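HTH-type transcriptional regulator ascG (Escherichia coli, PDB 3BRQ) represses transcription of the cryptic asc operon by sequence-specific DNA binding, as a member of the LacI family. Local coordinates at residues Q20-V26 with C78-Y84; E38-A43 with V255-I259; P103-L107 with I262-L266; S116-D122 with F275-F281. All coordinates share one frame. Numbering follows the deposited sequence.

Interaction 1. Residues Q20-V26 with C78-Y84. With SO4 (sulfate ion), chain F.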
# COMPACT_ATOMS: atom_id res chain seq x y z
N GLN B 20 -2.15 5.67 28.40
CA GLN B 20 -2.83 4.48 27.93
C GLN B 20 -2.35 4.15 26.52
O GLN B 20 -2.11 5.06 25.72
CB GLN B 20 -4.33 4.69 27.88
CG GLN B 20 -5.01 4.53 29.20
CD GLN B 20 -6.49 4.72 29.07
OE1 GLN B 20 -6.97 5.34 28.10
NE2 GLN B 20 -7.25 4.19 30.02
N THR B 21 -2.20 2.86 26.25
CA THR B 21 -1.65 2.45 24.97
C THR B 21 -2.68 1.57 24.26
O THR B 21 -3.27 0.70 24.91
CB THR B 21 -0.33 1.71 25.22
OG1 THR B 21 0.63 2.64 25.74
CG2 THR B 21 0.22 1.09 23.95
N LEU B 22 -2.90 1.82 22.97
CA LEU B 22 -3.75 0.96 22.13
C LEU B 22 -2.88 0.03 21.29
O LEU B 22 -2.01 0.47 20.52
CB LEU B 22 -4.61 1.79 21.17
CG LEU B 22 -6.08 2.04 21.43
CD1 LEU B 22 -6.57 3.23 20.63
CD2 LEU B 22 -6.89 0.76 21.04
N GLY B 23 -3.13 -1.25 21.42
CA GLY B 23 -2.36 -2.26 20.70
C GLY B 23 -3.06 -2.73 19.45
O GLY B 23 -4.28 -3.07 19.47
N LEU B 24 -2.31 -2.82 18.35
CA LEU B 24 -2.85 -3.34 17.09
C LEU B 24 -2.09 -4.60 16.70
O LEU B 24 -0.85 -4.61 16.76
CB LEU B 24 -2.69 -2.31 15.97
CG LEU B 24 -3.71 -1.18 15.86
CD1 LEU B 24 -4.40 -0.81 17.17
CD2 LEU B 24 -3.07 0.05 15.19
N VAL B 25 -2.81 -5.66 16.29
CA VAL B 25 -2.15 -6.90 15.81
C VAL B 25 -2.65 -7.09 14.36
O VAL B 25 -3.86 -7.14 14.14
CB VAL B 25 -2.55 -8.18 16.63
CG1 VAL B 25 -1.93 -9.45 15.98
CG2 VAL B 25 -2.01 -8.10 18.01
N VAL B 26 -1.75 -7.18 13.39
CA VAL B 26 -2.10 -7.29 11.97
C VAL B 26 -1.14 -8.30 11.33
O VAL B 26 0.06 -8.28 11.57
CB VAL B 26 -2.04 -5.96 11.23
CG1 VAL B 26 -2.36 -6.12 9.75
CG2 VAL B 26 -2.99 -4.94 11.87
N CYS B 78 -0.32 -2.96 26.98
CA CYS B 78 -1.42 -2.35 26.23
C CYS B 78 -2.73 -2.47 26.99
O CYS B 78 -3.06 -3.53 27.54
CB CYS B 78 -1.58 -2.98 24.84
SG CYS B 78 -0.20 -2.55 23.80
N ASP B 79 -3.49 -1.38 27.01
CA ASP B 79 -4.75 -1.28 27.76
C ASP B 79 -5.96 -1.82 26.98
O ASP B 79 -6.92 -2.26 27.58
CB ASP B 79 -4.95 0.17 28.18
CG ASP B 79 -3.75 0.72 28.96
OD1 ASP B 79 -3.70 0.45 30.17
OD2 ASP B 79 -2.83 1.35 28.38
N ALA B 80 -5.89 -1.79 25.65
CA ALA B 80 -6.90 -2.33 24.74
C ALA B 80 -6.22 -2.89 23.49
O ALA B 80 -5.17 -2.38 23.05
CB ALA B 80 -7.86 -1.24 24.32
N ILE B 81 -6.86 -3.90 22.87
CA ILE B 81 -6.28 -4.49 21.65
C ILE B 81 -7.28 -4.46 20.48
O ILE B 81 -8.47 -4.77 20.65
CB ILE B 81 -5.81 -5.94 21.93
CG1 ILE B 81 -4.87 -5.98 23.14
CG2 ILE B 81 -5.12 -6.61 20.66
CD1 ILE B 81 -3.46 -5.51 22.75
N MSE B 82 -6.81 -4.09 19.29
CA MSE B 82 -7.58 -4.34 18.06
C MSE B 82 -6.88 -5.46 17.33
O MSE B 82 -5.73 -5.30 16.94
CB MSE B 82 -7.63 -3.12 17.14
CG MSE B 82 -8.47 -3.41 15.81
SE MSE B 82 -7.94 -2.33 14.31
CE MSE B 82 -6.26 -3.30 13.90
N ILE B 83 -7.55 -6.61 17.13
CA ILE B 83 -6.92 -7.69 16.34
C ILE B 83 -7.51 -7.68 14.91
O ILE B 83 -8.71 -7.66 14.73
CB ILE B 83 -7.00 -9.07 17.06
CG1 ILE B 83 -6.62 -10.24 16.14
CG2 ILE B 83 -8.39 -9.37 17.56
CD1 ILE B 83 -5.09 -10.35 15.92
N TYR B 84 -6.65 -7.60 13.89
CA TYR B 84 -7.09 -7.87 12.52
C TYR B 84 -6.47 -9.21 11.99
O TYR B 84 -5.38 -9.21 11.45
CB TYR B 84 -6.83 -6.65 11.66
CG TYR B 84 -7.08 -6.78 10.17
CD1 TYR B 84 -7.82 -7.85 9.64
CD2 TYR B 84 -6.56 -5.82 9.29
CE1 TYR B 84 -8.01 -7.99 8.27
CE2 TYR B 84 -6.77 -5.92 7.93
CZ TYR B 84 -7.52 -7.00 7.44
OH TYR B 84 -7.70 -7.07 6.08
S SO4 F . -7.85 -10.78 4.75
O1 SO4 F . -9.22 -11.16 4.77
O2 SO4 F . -7.15 -11.44 5.88
O3 SO4 F . -7.27 -10.98 3.44
O4 SO4 F . -7.83 -9.33 4.85

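Interaction 2. Residues E38-A43 with V255-I259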
# COMPACT_ATOMS: atom_id res chain seq x y z
N GLU B 38 -4.00 2.66 5.03
CA GLU B 38 -5.20 3.44 5.34
C GLU B 38 -5.72 3.14 6.74
O GLU B 38 -5.98 4.07 7.50
CB GLU B 38 -6.31 3.18 4.33
CG GLU B 38 -7.10 4.44 3.97
CD GLU B 38 -8.49 4.13 3.40
OE1 GLU B 38 -8.66 3.06 2.75
OE2 GLU B 38 -9.43 4.95 3.62
N LEU B 39 -5.85 1.86 7.09
CA LEU B 39 -6.37 1.53 8.40
C LEU B 39 -5.41 2.02 9.49
O LEU B 39 -5.84 2.54 10.51
CB LEU B 39 -6.72 0.02 8.55
CG LEU B 39 -5.79 -1.09 9.04
CD1 LEU B 39 -5.63 -1.10 10.54
CD2 LEU B 39 -6.39 -2.47 8.64
N LEU B 40 -4.10 1.90 9.24
CA LEU B 40 -3.11 2.28 10.25
C LEU B 40 -3.11 3.79 10.43
O LEU B 40 -2.97 4.31 11.53
CB LEU B 40 -1.72 1.78 9.85
CG LEU B 40 -0.56 1.93 10.85
CD1 LEU B 40 -0.86 1.26 12.21
CD2 LEU B 40 0.72 1.38 10.29
N PHE B 41 -3.27 4.48 9.32
CA PHE B 41 -3.28 5.94 9.32
C PHE B 41 -4.41 6.46 10.18
O PHE B 41 -4.22 7.34 11.01
CB PHE B 41 -3.41 6.49 7.91
CG PHE B 41 -3.52 8.01 7.88
CD1 PHE B 41 -2.48 8.79 8.35
CD2 PHE B 41 -4.70 8.62 7.45
CE1 PHE B 41 -2.57 10.21 8.37
CE2 PHE B 41 -4.82 10.02 7.48
CZ PHE B 41 -3.73 10.83 7.93
N HIS B 42 -5.61 5.89 10.00
CA HIS B 42 -6.76 6.36 10.75
C HIS B 42 -6.76 5.89 12.19
O HIS B 42 -7.19 6.62 13.07
CB HIS B 42 -8.07 6.03 10.05
CG HIS B 42 -8.25 6.73 8.75
ND1 HIS B 42 -8.53 8.08 8.67
CD2 HIS B 42 -8.16 6.29 7.47
CE1 HIS B 42 -8.61 8.44 7.40
NE2 HIS B 42 -8.38 7.37 6.65
N ALA B 43 -6.33 4.66 12.45
CA ALA B 43 -6.04 4.26 13.83
C ALA B 43 -5.05 5.18 14.55
O ALA B 43 -5.30 5.60 15.68
CB ALA B 43 -5.56 2.81 13.91
N VAL B 255 -13.40 1.75 4.85
CA VAL B 255 -12.27 1.54 5.77
C VAL B 255 -12.22 2.60 6.87
O VAL B 255 -12.20 2.27 8.05
CB VAL B 255 -10.90 1.50 4.98
CG1 VAL B 255 -9.70 1.51 5.94
CG2 VAL B 255 -10.84 0.30 4.12
N THR B 256 -12.20 3.87 6.47
CA THR B 256 -12.12 5.00 7.40
C THR B 256 -13.17 4.98 8.51
O THR B 256 -12.87 5.08 9.73
CB THR B 256 -12.29 6.32 6.61
OG1 THR B 256 -11.12 6.53 5.84
CG2 THR B 256 -12.49 7.48 7.55
N GLU B 257 -14.41 4.84 8.08
CA GLU B 257 -15.52 4.63 9.00
C GLU B 257 -15.29 3.45 9.88
O GLU B 257 -15.56 3.50 11.09
CB GLU B 257 -16.83 4.43 8.24
CG GLU B 257 -17.35 5.68 7.52
CD GLU B 257 -16.70 5.96 6.14
OE1 GLU B 257 -15.85 5.17 5.63
OE2 GLU B 257 -17.06 7.02 5.57
N MSE B 258 -14.82 2.35 9.29
CA MSE B 258 -14.68 1.12 10.05
C MSE B 258 -13.63 1.27 11.16
O MSE B 258 -13.81 0.72 12.25
CB MSE B 258 -14.29 -0.04 9.13
CG MSE B 258 -15.53 -0.74 8.51
SE MSE B 258 -14.97 -1.95 7.14
CE MSE B 258 -14.66 -3.40 8.30
N ILE B 259 -12.57 2.01 10.86
CA ILE B 259 -11.41 2.17 11.76
C ILE B 259 -11.76 3.11 12.91
O ILE B 259 -11.38 2.87 14.07
CB ILE B 259 -10.15 2.65 11.00
CG1 ILE B 259 -9.66 1.52 10.11
CG2 ILE B 259 -8.97 2.88 11.94
CD1 ILE B 259 -9.62 0.14 10.89
O HOH W 1 -12.41 4.89 3.37

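Interaction 3. Residues P103-L107 with I262-L266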
# COMPACT_ATOMS: atom_id res chain seq x y z
N PRO B 103 -10.10 -4.64 27.15
CA PRO B 103 -10.96 -4.54 25.99
C PRO B 103 -10.22 -5.05 24.74
O PRO B 103 -9.17 -4.49 24.39
CB PRO B 103 -11.20 -3.03 25.87
CG PRO B 103 -10.96 -2.53 27.24
CD PRO B 103 -9.79 -3.30 27.69
N ILE B 104 -10.74 -6.10 24.12
CA ILE B 104 -10.18 -6.65 22.86
C ILE B 104 -11.26 -6.63 21.79
O ILE B 104 -12.37 -7.13 22.01
CB ILE B 104 -9.61 -8.09 22.99
CG1 ILE B 104 -8.52 -8.12 24.05
CG2 ILE B 104 -9.05 -8.62 21.61
CD1 ILE B 104 -8.09 -9.50 24.46
N MSE B 105 -10.97 -6.02 20.65
CA MSE B 105 -11.94 -6.01 19.57
C MSE B 105 -11.34 -6.55 18.28
O MSE B 105 -10.13 -6.42 18.08
CB MSE B 105 -12.50 -4.60 19.38
CG MSE B 105 -13.54 -4.29 20.52
SE MSE B 105 -14.46 -2.63 20.29
CE MSE B 105 -15.63 -3.00 18.83
N VAL B 106 -12.19 -7.10 17.41
CA VAL B 106 -11.76 -7.75 16.16
C VAL B 106 -12.30 -6.95 14.97
O VAL B 106 -13.44 -6.51 14.98
CB VAL B 106 -12.21 -9.27 16.10
CG1 VAL B 106 -13.69 -9.38 16.09
CG2 VAL B 106 -11.64 -9.98 14.85
N LEU B 107 -11.43 -6.71 14.00
CA LEU B 107 -11.74 -6.09 12.72
C LEU B 107 -11.82 -7.16 11.61
O LEU B 107 -10.91 -8.01 11.48
CB LEU B 107 -10.60 -5.09 12.37
CG LEU B 107 -10.78 -4.25 11.09
CD1 LEU B 107 -11.93 -3.21 11.29
CD2 LEU B 107 -9.47 -3.52 10.76
N ILE B 262 -14.13 0.96 15.36
CA ILE B 262 -13.39 0.08 16.27
C ILE B 262 -12.40 0.82 17.18
O ILE B 262 -12.30 0.54 18.36
CB ILE B 262 -12.67 -1.07 15.47
CG1 ILE B 262 -12.39 -2.28 16.41
CG2 ILE B 262 -11.43 -0.53 14.74
CD1 ILE B 262 -11.95 -3.51 15.63
N ILE B 263 -11.65 1.79 16.66
CA ILE B 263 -10.72 2.47 17.57
C ILE B 263 -11.49 3.36 18.53
O ILE B 263 -11.18 3.43 19.72
CB ILE B 263 -9.67 3.30 16.80
CG1 ILE B 263 -8.74 2.42 15.94
CG2 ILE B 263 -8.88 4.20 17.76
CD1 ILE B 263 -8.05 1.24 16.62
N GLY B 264 -12.53 4.04 18.02
CA GLY B 264 -13.34 4.92 18.88
C GLY B 264 -14.00 4.13 20.01
O GLY B 264 -13.97 4.55 21.18
N ARG B 265 -14.57 2.97 19.67
CA ARG B 265 -15.11 2.08 20.69
C ARG B 265 -14.10 1.58 21.70
O ARG B 265 -14.41 1.51 22.89
CB ARG B 265 -15.87 0.91 20.06
CG ARG B 265 -17.17 1.36 19.39
CD ARG B 265 -18.11 0.18 19.26
NE ARG B 265 -19.13 0.33 18.20
CZ ARG B 265 -19.88 -0.68 17.73
NH1 ARG B 265 -19.71 -1.92 18.21
NH2 ARG B 265 -20.78 -0.47 16.77
N LEU B 266 -12.89 1.21 21.26
CA LEU B 266 -11.86 0.73 22.22
C LEU B 266 -11.51 1.82 23.20
O LEU B 266 -11.40 1.55 24.39
CB LEU B 266 -10.60 0.20 21.50
CG LEU B 266 -10.70 -1.16 20.82
CD1 LEU B 266 -9.46 -1.44 19.89
CD2 LEU B 266 -10.89 -2.29 21.85

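Interaction 4. Residues S116-D122 with F275-F281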
# COMPACT_ATOMS: atom_id res chain seq x y z
N SER B 116 -20.59 -7.89 19.89
CA SER B 116 -20.38 -6.46 20.13
C SER B 116 -18.90 -6.02 20.08
O SER B 116 -18.58 -4.84 19.95
CB SER B 116 -21.01 -6.04 21.46
OG SER B 116 -20.36 -6.71 22.55
N HIS B 117 -18.00 -7.01 20.13
CA HIS B 117 -16.55 -6.79 19.99
C HIS B 117 -16.09 -6.84 18.53
O HIS B 117 -14.89 -6.75 18.30
CB HIS B 117 -15.75 -7.84 20.80
CG HIS B 117 -15.98 -7.79 22.29
ND1 HIS B 117 -17.23 -7.76 22.88
CD2 HIS B 117 -15.09 -7.78 23.32
CE1 HIS B 117 -17.11 -7.71 24.19
NE2 HIS B 117 -15.82 -7.75 24.49
N SER B 118 -16.99 -6.99 17.56
CA SER B 118 -16.54 -6.91 16.15
C SER B 118 -16.98 -5.73 15.32
O SER B 118 -18.08 -5.17 15.49
CB SER B 118 -16.74 -8.19 15.35
OG SER B 118 -17.96 -8.80 15.64
N VAL B 119 -16.05 -5.28 14.48
CA VAL B 119 -16.38 -4.33 13.45
C VAL B 119 -16.13 -5.05 12.12
O VAL B 119 -14.99 -5.39 11.78
CB VAL B 119 -15.61 -2.99 13.61
CG1 VAL B 119 -15.89 -2.08 12.45
CG2 VAL B 119 -16.05 -2.28 14.89
N TRP B 120 -17.20 -5.23 11.35
CA TRP B 120 -17.10 -6.04 10.18
C TRP B 120 -17.90 -5.51 8.98
O TRP B 120 -18.86 -4.76 9.13
CB TRP B 120 -17.44 -7.47 10.57
CG TRP B 120 -18.76 -7.95 10.16
CD1 TRP B 120 -19.98 -7.49 10.55
CD2 TRP B 120 -19.00 -9.02 9.25
NE1 TRP B 120 -20.98 -8.20 9.93
CE2 TRP B 120 -20.40 -9.15 9.12
CE3 TRP B 120 -18.16 -9.89 8.54
CZ2 TRP B 120 -21.00 -10.12 8.30
CZ3 TRP B 120 -18.74 -10.86 7.74
CH2 TRP B 120 -20.14 -10.96 7.62
N CYS B 121 -17.45 -5.89 7.79
CA CYS B 121 -18.06 -5.48 6.54
C CYS B 121 -18.50 -6.78 5.91
O CYS B 121 -17.78 -7.77 5.96
CB CYS B 121 -17.05 -4.77 5.64
SG CYS B 121 -17.74 -4.38 4.02
N ASP B 122 -19.70 -6.80 5.38
CA ASP B 122 -20.23 -8.04 4.82
C ASP B 122 -19.69 -8.15 3.40
O ASP B 122 -20.35 -7.76 2.48
CB ASP B 122 -21.77 -8.03 4.82
CG ASP B 122 -22.35 -9.40 4.52
OD1 ASP B 122 -21.67 -10.23 3.88
OD2 ASP B 122 -23.50 -9.64 4.94
N PHE B 275 -19.85 -2.21 25.87
CA PHE B 275 -19.91 -2.76 24.51
C PHE B 275 -21.34 -2.77 23.95
O PHE B 275 -22.11 -3.71 24.20
CB PHE B 275 -19.38 -4.19 24.48
CG PHE B 275 -17.91 -4.31 24.73
CD1 PHE B 275 -16.99 -4.19 23.67
CD2 PHE B 275 -17.42 -4.58 26.02
CE1 PHE B 275 -15.61 -4.31 23.89
CE2 PHE B 275 -16.04 -4.72 26.25
CZ PHE B 275 -15.13 -4.58 25.18
N SER B 276 -21.69 -1.76 23.15
CA SER B 276 -23.00 -1.68 22.49
C SER B 276 -23.02 -2.37 21.12
O SER B 276 -21.96 -2.57 20.53
CB SER B 276 -23.41 -0.23 22.35
OG SER B 276 -22.30 0.60 22.67
N PRO B 277 -24.22 -2.71 20.61
CA PRO B 277 -24.36 -3.47 19.36
C PRO B 277 -23.65 -2.82 18.18
O PRO B 277 -23.54 -1.59 18.12
CB PRO B 277 -25.86 -3.47 19.13
CG PRO B 277 -26.44 -3.35 20.49
CD PRO B 277 -25.54 -2.39 21.19
N PRO B 278 -23.19 -3.67 17.22
CA PRO B 278 -22.37 -3.34 16.05
C PRO B 278 -23.02 -2.51 14.94
O PRO B 278 -24.01 -2.94 14.34
CB PRO B 278 -22.02 -4.74 15.49
CG PRO B 278 -23.16 -5.60 15.90
CD PRO B 278 -23.49 -5.12 17.28
N LYS B 279 -22.48 -1.32 14.67
CA LYS B 279 -22.68 -0.68 13.36
C LYS B 279 -21.97 -1.59 12.37
O LYS B 279 -20.75 -1.65 12.39
CB LYS B 279 -22.01 0.70 13.30
CG LYS B 279 -22.87 1.84 13.80
CD LYS B 279 -22.23 3.21 13.51
CE LYS B 279 -23.20 4.33 13.91
NZ LYS B 279 -22.50 5.63 14.12
N THR B 280 -22.71 -2.33 11.56
CA THR B 280 -22.08 -3.14 10.50
C THR B 280 -22.00 -2.36 9.18
O THR B 280 -22.69 -1.34 8.98
CB THR B 280 -22.79 -4.50 10.24
OG1 THR B 280 -24.10 -4.24 9.74
CG2 THR B 280 -22.86 -5.37 11.51
N PHE B 281 -21.17 -2.87 8.29
CA PHE B 281 -20.68 -2.10 7.14
C PHE B 281 -20.87 -2.89 5.85
O PHE B 281 -21.12 -4.11 5.87
CB PHE B 281 -19.22 -1.70 7.37
CG PHE B 281 -19.04 -0.74 8.53
CD1 PHE B 281 -19.04 0.62 8.33
CD2 PHE B 281 -18.92 -1.22 9.84
CE1 PHE B 281 -18.89 1.52 9.41
CE2 PHE B 281 -18.76 -0.31 10.93
CZ PHE B 281 -18.75 1.06 10.70
O HOH W 2 -19.07 -2.38 21.14
O HOH W 3 -19.71 -4.30 12.47

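Interaction 1. Residues Q20-V26 with C78-Y84
This is a parallel beta-strand pairing inside the central sheet of the N-terminal subdomain, in the periplasmic-binding-protein fold of the LacI family. Strands 21-26 and 80-84 run at 17° to each other, with axes 4.7 Å apart. Between them the chain forms helix 36-49, strand 53-60 and helix 63-75. Backbone hydrogen bonds zip them together: Gly23 N to Ala80 O (2.8 Å), Met82 N to Gly23 O (2.7 Å), Val25 N to Met82 O (3.0 Å) and Tyr84 N to Val25 O (2.8 Å). At the start, Asp79 bonds to Thr21 twice: Asp79 N donates to Thr21 O (3.0 Å), and Thr21 N donates to the carboxylate atom Asp79 OD2 (2.7 Å). Gly23 leaves room for Ile81 CD1 and Cys78 SG. Val25 and Ile81 pack under helix 63-75. Leu24 and Met82 lie on the other face, towards helices 36-49 and 255-270. At the C-terminal end, Tyr84 OH donates to sulfate O4 at 2.6 Å.

Interaction 2. Residues E38-A43 with V255-I259
Ile259 has the most surface covered in this helix-helix contact. It points at the 38-43 segment and fits against one side of that helix. Its CG2 is 3.2 Å from Ala43 N and 3.5 Å from Leu39 O, so the methyl lies close against the helix backbone. Its CG1 meets Leu39 CB at 3.7 Å. Thr256 comes next, paired with His42. The Thr256 CG2 methyl sits over the face of the imidazole, 4.1 Å from the ring centroid and 14° off its normal, a CH-pi contact. Thr256 OG1 lies 3.0 Å from His42 NE2. At the more open edge, a water donates to Glu38 OE2 (3.0 Å) and accepts from Thr256 N (3.3 Å), joining the two helices by a bridge. Val255 adds apolar surface, with CG1 4.2 Å from Leu39 CB. The short axes cross at -44° and approach to 9.1 Å, so side chains fill the gap. Phe41 turns to the second subunit, where its ring meets His32 of that chain. Both helices cover one face of the parallel sheet in the N-terminal lobe of the periplasmic-binding-protein-like fold. Leu39 rests on Met82, Tyr84 and Leu107, while Ala43 touches Leu24.

Interaction 3. Residues P103-L107 with I262-L266
Apolar packing accounts for nearly all of this contact, a helix laid on a beta strand in the alpha/beta sandwich of the N-terminal subdomain. Met105, a selenomethionine, is the main strand residue. Its CB meets Ile262 CG1 at 3.8 Å and its CG meets Leu266 CD2 at 3.6 Å. The side chain thus reaches between two residues one helical turn apart. Leu107, the last strand residue, touches Ile262 CD1 with its CB (3.9 Å); Pro103, just before the strand, touches Leu266 CD2 with its CB (4.1 Å). Side chains also press on the strand backbone: Ile262 CD1 is 3.4 Å from Val106 O. The polar residue here contributes its aliphatic part, with Arg265 CB 3.8 Å from Met105 SE. The guanidinium of Arg265 forms a salt bridge with Glu261. The segments run almost antiparallel, at 174°, with axes 9.3 Å apart. Ile104 and Val106 point away from this helix. Within the sheet, strand 104-107 lies between strands 80-84 and 118-119, and its backbone bonds to both. Helix 255-270 covers more than one strand: Ile262 also touches Met82 on one neighbour and Val119 on the other.

Interaction 4. Residues S116-D122 with F275-F281
His117 and Phe275 form a face-to-face ring stack, with centroids 3.6 Å apart and planes at 12°. Both have chi1 in the m well. His117 NE2 comes within 3.3 Å of Phe275 CZ. Ser116 takes the p rotamer. Its OG lies 3.3 Å from Phe275 CB and makes a weak hydrogen bond with His117 ND1, also 3.3 Å. Trp120 has an unusual chi1 of 105°, between wells. Its CB starts away from the other segment, yet CD1 still reaches Thr280 CG2 at 3.7 Å, at the ring edge. In the two-lobed fold of LacI-type regulators, these segments run side by side from the edge strand 118-119 of the N-terminal sheet towards the other lobe. Water 2 links Ser116 O to Ser276 O, and water 3 links Trp120 N to Lys279 O. Direct backbone bonds follow: a weak one from Phe281 N to Trp120 O (3.1 Å), then Asp122 N to Phe281 O (3.1 Å). The Phe281 ring, at chi1 m, packs its CE2 against Val119 CG1 at 3.7 Å and also touches Met258. Asp122 is the N-cap of helix 123-136; its t rotamer lets OD1 accept from Gln125 N.

In the fold
From the N terminus, interaction 1 closes first, bringing strand 80-84 back beside strand 21-27. Helix 36-49 lies within that loop and opens interaction 2, which crosses interaction 1 and closes only at helix 255-270. Interaction 3 opens at strand 104-107 and interaction 4 at 116-122, which carries the next strand, 118-119. They close later, at 262-266 and 275-281. Interactions 2, 3 and 4 therefore all cross one another, while interaction 1 is in series with 3 and 4. The long loops contain most of the C-terminal lobe. The returning chain thus completes the N-terminal lobe, where helix 255-270 serves interactions 2 and 3. Interactions 1 and 3 share the sheet through strands 80-84 and 104-107.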